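Local coordinates for protein angiotensin-converting enzyme (Anopheles gambiae, PDB 6S1Y) that is a zinc metallopeptidase of the angiotensin-converting enzyme family that probably removes dipeptides from the C-terminal end of peptide substrates, at residues T397-H400 / L401-G405; Q415-I418 / N419-Y422. All blocks are in the same frame, centred on the assembly; numbering follows the deposited sequence.

Contact 1 (T397-H400 / L401-G405); sequences TPKH and LKKVG
Leu401 N, Lys402 N, Lys403 N and Val404 N reach back four residues to the carbonyls of Thr397, Pro398, Lys399 and His400, so the whole of this short helix is built from successive alpha-helical bonds, of which Val404 N to His400 O is 3.1 Å long. Both ends are capped. At the N-cap, Thr397 OG1 accepts from His400 N over 3.2 Å, at a nearly straight 166°, and is also hydrogen-bonded to Ser394 O. At the other end Gly405, with positive phi, closes a Schellman motif; its N bonds to Lys402 O at 2.9 Å.

One turn apart, His400 and Val404 meet obliquely: the methyl CG1 of Val404 comes to 3.6 Å from His400 NE2. With CG opposite the backbone N (chi1 -172°), the imidazole is set on the carbonyl side of its own residue, where NE2 can meet the valine one turn on. Leu401 folds back over the start of the helix, its CG 3.2 Å from Thr397 O. Lys399 and Lys403 run side by side in the same direction, Lys403 NZ lying 4.0 Å from Lys399 CD.

The two ammonium groups stay 6.0 Å apart at their NZ atoms, and Lys399 NZ forms a salt bridge with Glu517 and a hydrogen bond to Asn529 O. Because Asp531 OD2 both accepts a hydrogen bond from His400 ND1 and forms a salt bridge with Lys403 NZ, one carboxylate oxygen ties two side chains of this helix to the same loop, and its negative charge probably offsets the clustering of basic groups along this side.

Contact 2 (Q415-I418 / N419-Y422); sequences QVKI and NQFY
The ring of Phe421 lies back over the preceding turn and presents one face to the carbonyl oxygen of Lys417, which sits 3.1 Å above the ring plane, offset toward the rim. Lys417 O also accepts a hydrogen bond from Phe421 N at 2.9 Å, so it meets both the amide and the ring of one residue. The phenyl is brought there by chi1 of -59°, which sets CG beside the backbone N. At the far end of the ring, Phe421 CZ comes 4.2 Å from Lys417 CB, and Ile418 CD1 approaches Phe421 CD2 obliquely, also at 4.2 Å. The ring and Ile418 face helix 577-590, touching Leu579 and Trp582 respectively.

Tyr422 turns differently: its CG stands opposite the backbone N (chi1 180°), carrying the phenol against Leu221 and Val225 of helix 203-233, with OH hydrogen-bonded to Thr264 OG1. Asn419 lays its CB 3.6 Å from Val416 O, while its amide is held from outside the helix: OD1 bonds to Thr265, and ND2 to the carbonyls of Phe267 and Lys271.

Four consecutive i to i+4 bonds and side chains fanning out to several neighbours mark an alpha helix packed on several sides within the largely helical fold of the angiotensin-converting enzyme family.

Overall arrangement
Contacts 1 and 2 follow one another along the chain, on helix 398-403 and then helix 414-429, with centres about 15 Å apart. They also touch directly, Pro398 CD lying 3.4 Å from Gln420 NE2, so the start of the short helix packs against the next one. Tyr410, in the connection between the two helices, bridges them further by meeting both Pro398 and Val416. Each contact is centred about 25 Å from the middle of the chain, on the same side of it. Helix 381-395, which carries the zinc ligand Glu385, comes just before helix 398-403 in the chain, but neither contact includes a residue of the metal site.

Contact 1 (T397-H400 / L401-G405)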
# COMPACT_ATOMS: atom_id res chain seq x y z
N THR A 397 15.99 0.16 -11.82
CA THR A 397 16.78 -0.37 -12.92
C THR A 397 18.27 -0.20 -12.65
O THR A 397 18.70 0.79 -12.03
CB THR A 397 16.44 0.32 -14.23
OG1 THR A 397 16.76 1.71 -14.11
CG2 THR A 397 14.98 0.14 -14.57
N PRO A 398 19.09 -1.14 -13.11
CA PRO A 398 20.54 -0.91 -13.10
C PRO A 398 20.94 0.38 -13.79
O PRO A 398 21.82 1.10 -13.30
CB PRO A 398 21.09 -2.15 -13.83
CG PRO A 398 20.08 -3.19 -13.60
CD PRO A 398 18.75 -2.48 -13.63
N LYS A 399 20.30 0.72 -14.91
CA LYS A 399 20.59 1.97 -15.61
C LYS A 399 20.56 3.16 -14.65
O LYS A 399 21.55 3.89 -14.52
CB LYS A 399 19.57 2.15 -16.74
CG LYS A 399 19.65 3.45 -17.47
CD LYS A 399 18.50 3.55 -18.48
CE LYS A 399 18.67 2.55 -19.62
NZ LYS A 399 17.43 2.45 -20.45
N HIS A 400 19.44 3.37 -13.96
CA HIS A 400 19.30 4.54 -13.10
C HIS A 400 20.27 4.49 -11.92
O HIS A 400 20.90 5.50 -11.59
CB HIS A 400 17.86 4.65 -12.60
CG HIS A 400 17.58 5.92 -11.86
ND1 HIS A 400 17.15 7.07 -12.50
CD2 HIS A 400 17.68 6.24 -10.55
CE1 HIS A 400 17.00 8.03 -11.61
NE2 HIS A 400 17.32 7.55 -10.42
N LEU A 401 20.39 3.34 -11.27
CA LEU A 401 21.27 3.24 -10.12
C LEU A 401 22.71 3.52 -10.50
O LEU A 401 23.50 3.97 -9.67
CB LEU A 401 21.14 1.86 -9.49
CG LEU A 401 19.72 1.51 -9.03
CD1 LEU A 401 19.58 0.02 -8.77
CD2 LEU A 401 19.37 2.35 -7.78
N LYS A 402 23.09 3.22 -11.75
CA LYS A 402 24.43 3.57 -12.22
C LYS A 402 24.55 5.08 -12.41
O LYS A 402 25.50 5.70 -11.93
CB LYS A 402 24.75 2.81 -13.51
CG LYS A 402 25.28 1.39 -13.25
CD LYS A 402 25.97 0.79 -14.48
CE LYS A 402 24.99 0.06 -15.38
NZ LYS A 402 25.44 0.07 -16.82
N LYS A 403 23.56 5.70 -13.07
CA LYS A 403 23.53 7.15 -13.21
C LYS A 403 23.83 7.85 -11.89
O LYS A 403 24.76 8.66 -11.79
CB LYS A 403 22.17 7.61 -13.73
CG LYS A 403 21.98 7.53 -15.23
CD LYS A 403 20.56 7.96 -15.63
CE LYS A 403 20.20 7.45 -17.03
NZ LYS A 403 18.72 7.37 -17.26
N VAL A 404 23.03 7.56 -10.85
CA VAL A 404 23.14 8.24 -9.56
C VAL A 404 24.27 7.68 -8.72
O VAL A 404 24.44 8.08 -7.56
CB VAL A 404 21.82 8.16 -8.77
CG1 VAL A 404 20.67 8.69 -9.62
CG2 VAL A 404 21.52 6.71 -8.33
N GLY A 405 25.05 6.75 -9.26
CA GLY A 405 26.24 6.32 -8.58
C GLY A 405 26.04 5.30 -7.48
O GLY A 405 26.99 5.05 -6.73

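Contact 2 (Q415-I418 / N419-Y422)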
# COMPACT_ATOMS: atom_id res chain seq x y z
N GLN A 415 22.97 -13.81 -16.67
CA GLN A 415 22.73 -14.20 -15.29
C GLN A 415 22.50 -12.99 -14.40
O GLN A 415 21.66 -13.03 -13.48
CB GLN A 415 23.89 -15.02 -14.75
CG GLN A 415 23.94 -16.41 -15.35
CD GLN A 415 24.50 -16.40 -16.76
OE1 GLN A 415 25.48 -15.71 -17.04
NE2 GLN A 415 23.87 -17.13 -17.66
N VAL A 416 23.24 -11.91 -14.64
CA VAL A 416 22.94 -10.66 -13.97
C VAL A 416 21.50 -10.26 -14.26
O VAL A 416 20.77 -9.81 -13.37
CB VAL A 416 23.94 -9.57 -14.38
CG1 VAL A 416 23.62 -8.26 -13.71
CG2 VAL A 416 25.36 -10.01 -14.04
N LYS A 417 21.04 -10.48 -15.48
CA LYS A 417 19.67 -10.11 -15.79
C LYS A 417 18.66 -11.00 -15.05
O LYS A 417 17.61 -10.50 -14.62
CB LYS A 417 19.46 -10.14 -17.30
CG LYS A 417 19.85 -8.80 -17.92
CD LYS A 417 20.16 -8.91 -19.40
CE LYS A 417 19.02 -9.53 -20.19
NZ LYS A 417 19.17 -9.23 -21.66
N ILE A 418 18.97 -12.29 -14.84
CA ILE A 418 18.09 -13.14 -14.05
C ILE A 418 18.06 -12.67 -12.59
O ILE A 418 16.99 -12.52 -12.00
CB ILE A 418 18.52 -14.62 -14.17
CG1 ILE A 418 18.47 -15.10 -15.64
CG2 ILE A 418 17.66 -15.52 -13.32
CD1 ILE A 418 17.09 -15.03 -16.27
N ASN A 419 19.23 -12.41 -11.99
CA ASN A 419 19.25 -11.88 -10.63
C ASN A 419 18.36 -10.64 -10.52
O ASN A 419 17.67 -10.45 -9.51
CB ASN A 419 20.66 -11.48 -10.18
CG ASN A 419 21.52 -12.67 -9.80
OD1 ASN A 419 21.01 -13.76 -9.52
ND2 ASN A 419 22.83 -12.46 -9.77
N GLN A 420 18.38 -9.79 -11.55
CA GLN A 420 17.57 -8.58 -11.57
C GLN A 420 16.09 -8.91 -11.66
O GLN A 420 15.28 -8.42 -10.86
CB GLN A 420 18.01 -7.70 -12.74
CG GLN A 420 17.18 -6.44 -12.95
CD GLN A 420 17.42 -5.78 -14.30
OE1 GLN A 420 18.38 -6.11 -15.02
NE2 GLN A 420 16.55 -4.85 -14.66
N PHE A 421 15.70 -9.72 -12.65
CA PHE A 421 14.30 -10.13 -12.78
C PHE A 421 13.81 -10.82 -11.50
O PHE A 421 12.65 -10.64 -11.08
CB PHE A 421 14.12 -11.09 -13.97
CG PHE A 421 14.55 -10.53 -15.30
CD1 PHE A 421 14.59 -9.16 -15.54
CD2 PHE A 421 14.93 -11.39 -16.32
CE1 PHE A 421 15.01 -8.65 -16.80
CE2 PHE A 421 15.34 -10.90 -17.58
CZ PHE A 421 15.37 -9.54 -17.82
N TYR A 422 14.66 -11.65 -10.91
CA TYR A 422 14.29 -12.37 -9.70
C TYR A 422 13.99 -11.40 -8.57
O TYR A 422 12.93 -11.46 -7.95
CB TYR A 422 15.41 -13.31 -9.31
CG TYR A 422 15.15 -14.10 -8.07
CD1 TYR A 422 14.22 -15.16 -8.08
CD2 TYR A 422 15.80 -13.81 -6.87
CE1 TYR A 422 13.96 -15.90 -6.94
CE2 TYR A 422 15.56 -14.56 -5.72
CZ TYR A 422 14.63 -15.59 -5.77
OH TYR A 422 14.37 -16.34 -4.65